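Local coordinates for protein esterase (uncultured bacterium FLS12, PDB 4RGY) that hydrolyses esters as a low-temperature-active alkaline esterase that belongs to the alpha/beta-hydrolase clan, at residues A[49-53]-A[80-86]. Residue numbers count along the deposited sequence, not the author numbering.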
ATOM      1  N   LEU A  49       9.873 -16.778  -2.735  1.00 11.60           N
ATOM      2  CA  LEU A  49      10.874 -16.140  -1.885  1.00 11.82           C
ATOM      3  C   LEU A  49      11.794 -15.176  -2.630  1.00  9.65           C
ATOM      4  O   LEU A  49      12.224 -15.443  -3.759  1.00 12.36           O
ATOM      5  CB  LEU A  49      11.696 -17.211  -1.190  1.00 12.35           C
ATOM      6  CG  LEU A  49      10.855 -18.297  -0.512  1.00 11.45           C
ATOM      7  CD1 LEU A  49      11.768 -19.296   0.188  1.00 12.23           C
ATOM      8  CD2 LEU A  49       9.838 -17.694   0.446  1.00 12.84           C
ATOM      9  N   HIS A  50      12.099 -14.055  -1.983  1.00 11.12           N
ATOM     10  CA  HIS A  50      12.929 -13.013  -2.600  1.00 12.34           C
ATOM     11  C   HIS A  50      14.424 -13.274  -2.486  1.00 11.39           C
ATOM     12  O   HIS A  50      14.867 -14.172  -1.774  1.00 12.25           O
ATOM     13  CB  HIS A  50      12.587 -11.622  -2.042  1.00 12.03           C
ATOM     14  CG  HIS A  50      12.935 -11.421  -0.593  1.00 11.27           C
ATOM     15  ND1 HIS A  50      14.238 -11.378  -0.128  1.00 11.29           N
ATOM     16  CD2 HIS A  50      12.146 -11.233   0.492  1.00 12.86           C
ATOM     17  CE1 HIS A  50      14.228 -11.165   1.179  1.00 11.79           C
ATOM     18  NE2 HIS A  50      12.970 -11.081   1.579  1.00 12.98           N
ATOM     19  N   GLY A  51      15.205 -12.465  -3.199  1.00 11.98           N
ATOM     20  CA  GLY A  51      16.649 -12.608  -3.182  1.00 11.46           C
ATOM     21  C   GLY A  51      17.374 -11.682  -2.217  1.00 12.11           C
ATOM     22  O   GLY A  51      16.754 -11.038  -1.348  1.00 12.32           O
ATOM     23  N   LEU A  52      18.703 -11.653  -2.324  1.00 13.37           N
ATOM     24  CA  LEU A  52      19.516 -10.856  -1.413  1.00 13.27           C
ATOM     25  C   LEU A  52      19.371  -9.372  -1.713  1.00 13.97           C
ATOM     26  O   LEU A  52      19.653  -8.940  -2.820  1.00 15.55           O
ATOM     27  CB  LEU A  52      20.988 -11.289  -1.492  1.00 13.65           C
ATOM     28  CG  LEU A  52      21.994 -10.487  -0.663  1.00 15.12           C
ATOM     29  CD1 LEU A  52      21.671 -10.604   0.814  1.00 15.14           C
ATOM     30  CD2 LEU A  52      23.421 -10.954  -0.960  1.00 18.15           C
ATOM     31  N   SER A  53      18.955  -8.627  -0.688  1.00 12.86           N
ATOM     32  CA  SER A  53      18.641  -7.184  -0.723  1.00 13.26           C
ATOM     33  C   SER A  53      17.192  -6.884  -1.089  1.00 13.34           C
ATOM     34  O   SER A  53      16.776  -5.729  -1.024  1.00 14.36           O
ATOM     35  CB  SER A  53      19.603  -6.340  -1.586  1.00 14.55           C
ATOM     36  OG  SER A  53      19.281  -6.400  -2.974  1.00 16.10           O
ATOM     37  N   ALA A  80       8.878 -11.303   3.477  1.00 12.25           N
ATOM     38  CA  ALA A  80      10.156 -10.601   3.589  1.00 12.50           C
ATOM     39  C   ALA A  80      11.006 -11.223   4.683  1.00 12.37           C
ATOM     40  O   ALA A  80      10.504 -11.508   5.778  1.00 14.55           O
ATOM     41  CB  ALA A  80       9.912  -9.133   3.892  1.00 13.67           C
ATOM     42  N   VAL A  81      12.293 -11.428   4.406  1.00 12.41           N
ATOM     43  CA  VAL A  81      13.203 -11.952   5.426  1.00 13.55           C
ATOM     44  C   VAL A  81      14.490 -11.148   5.570  1.00 12.32           C
ATOM     45  O   VAL A  81      15.472 -11.641   6.148  1.00 12.68           O
ATOM     46  CB  VAL A  81      13.570 -13.432   5.191  1.00 12.67           C
ATOM     47  CG1 VAL A  81      12.305 -14.282   5.159  1.00 13.87           C
ATOM     48  CG2 VAL A  81      14.375 -13.591   3.896  1.00 12.53           C
ATOM     49  N   HIS A  82      14.491  -9.927   5.042  1.00 13.23           N
ATOM     50  CA  HIS A  82      15.658  -9.052   5.147  1.00 12.86           C
ATOM     51  C   HIS A  82      16.908  -9.749   4.599  1.00 11.88           C
ATOM     52  O   HIS A  82      16.796 -10.497   3.627  1.00 13.13           O
ATOM     53  CB  HIS A  82      15.789  -8.549   6.584  1.00 14.44           C
ATOM     54  CG  HIS A  82      14.523  -7.926   7.079  1.00 15.97           C
ATOM     55  ND1 HIS A  82      13.979  -8.210   8.313  1.00 19.27           N
ATOM     56  CD2 HIS A  82      13.658  -7.077   6.473  1.00 17.93           C
ATOM     57  CE1 HIS A  82      12.848  -7.542   8.454  1.00 18.78           C
ATOM     58  NE2 HIS A  82      12.630  -6.849   7.351  1.00 18.91           N
ATOM     59  N   ARG A  83      18.085  -9.524   5.179  1.00 13.37           N
ATOM     60  CA  ARG A  83      19.310 -10.113   4.642  1.00 14.60           C
ATOM     61  C   ARG A  83      19.733 -11.320   5.480  1.00 16.72           C
ATOM     62  O   ARG A  83      20.879 -11.423   5.919  1.00 19.28           O
ATOM     63  CB  ARG A  83      20.430  -9.069   4.562  1.00 15.26           C
ATOM     64  CG  ARG A  83      20.139  -7.906   3.612  1.00 15.71           C
ATOM     65  CD  ARG A  83      21.239  -6.846   3.675  1.00 14.85           C
ATOM     66  NE  ARG A  83      22.541  -7.427   3.349  1.00 13.69           N
ATOM     67  CZ  ARG A  83      23.067  -7.445   2.126  1.00 14.43           C
ATOM     68  NH1 ARG A  83      22.424  -6.880   1.106  1.00 15.69           N
ATOM     69  NH2 ARG A  83      24.251  -8.013   1.925  1.00 16.95           N
ATOM     70  N   SER A  84      18.803 -12.249   5.677  1.00 14.70           N
ATOM     71  CA  SER A  84      18.986 -13.331   6.645  1.00 13.65           C
ATOM     72  C   SER A  84      19.354 -14.687   6.062  1.00 12.30           C
ATOM     73  O   SER A  84      19.676 -15.605   6.808  1.00 12.31           O
ATOM     74  CB  SER A  84      17.691 -13.528   7.403  1.00 13.52           C
ATOM     75  OG  SER A  84      16.685 -14.008   6.531  1.00 13.56           O
ATOM     76  N   PHE A  85      19.289 -14.830   4.746  1.00 12.64           N
ATOM     77  CA  PHE A  85      19.467 -16.141   4.141  1.00 11.57           C
ATOM     78  C   PHE A  85      18.522 -17.198   4.740  1.00 11.32           C
ATOM     79  O   PHE A  85      18.862 -18.375   4.789  1.00 12.89           O
ATOM     80  CB  PHE A  85      20.945 -16.593   4.194  1.00 13.48           C
ATOM     81  CG  PHE A  85      21.684 -16.335   2.922  1.00 14.33           C
ATOM     82  CD1 PHE A  85      22.207 -15.076   2.649  1.00 13.92           C
ATOM     83  CD2 PHE A  85      21.817 -17.335   1.972  1.00 15.55           C
ATOM     84  CE1 PHE A  85      22.858 -14.828   1.458  1.00 18.06           C
ATOM     85  CE2 PHE A  85      22.476 -17.095   0.776  1.00 17.77           C
ATOM     86  CZ  PHE A  85      23.000 -15.842   0.526  1.00 18.68           C
ATOM     87  N   TYR A  86      17.326 -16.784   5.158  1.00 11.03           N
ATOM     88  CA  TYR A  86      16.321 -17.753   5.621  1.00 11.28           C
ATOM     89  C   TYR A  86      16.884 -18.604   6.761  1.00 12.37           C
ATOM     90  O   TYR A  86      16.627 -19.804   6.852  1.00 13.57           O
ATOM     91  CB  TYR A  86      15.822 -18.606   4.429  1.00 12.83           C
ATOM     92  CG  TYR A  86      15.219 -17.708   3.368  1.00 11.37           C
ATOM     93  CD1 TYR A  86      13.882 -17.343   3.414  1.00 11.77           C
ATOM     94  CD2 TYR A  86      16.006 -17.175   2.351  1.00 12.62           C
ATOM     95  CE1 TYR A  86      13.333 -16.485   2.474  1.00 11.76           C
ATOM     96  CE2 TYR A  86      15.466 -16.316   1.400  1.00 12.08           C
ATOM     97  CZ  TYR A  86      14.128 -15.974   1.473  1.00 11.69           C
ATOM     98  OH  TYR A  86      13.569 -15.102   0.571  1.00 12.29           O
TER
HETATM   99  O   HOH W   1      17.059  -8.984   1.356  1.00 13.22           O
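His50 lays its imidazole edge against the backbone of Ala80 and Val81, where NE2 accepts a hydrogen bond from Val81 N (2.9 Å) and so links the loops. Its ND1 donates to Gly51 O (2.8 Å), which orients the ring within its own loop and leaves NE2 as the acceptor. Tyr86 OH lies over one face of this ring and donates to His50 O (2.8 Å); a long phenol spans the gap between the loops while its ring packs on Leu49 (CZ to Leu49 CB 3.8 Å). An ST turn, Ser84 OG accepting from Tyr86 N (3.2 Å), helps set the tyrosine's backbone. Further along, Leu52 places CD1 over a face of the Arg83 guanidinium (3.7 Å to CZ), a flat, poorly solvated surface that accepts an apolar methyl, and near Phe85 CE1 (4.4 Å). The arginine's nitrogens have polar partners elsewhere: NH2 a salt bridge with Glu173, NH1 a hydrogen bond to Gly15 O of a second subunit. Both loops leave the ends of adjacent parallel strands, 45-49 and 75-79, as in the alpha/beta-hydrolase fold; Met127 of helix 127-138, just after the probable nucleophile Ser126, packs on His50, Leu52, Phe85 and Tyr86, while Ile99 of helix 95-110 touches Leu49 and Tyr86.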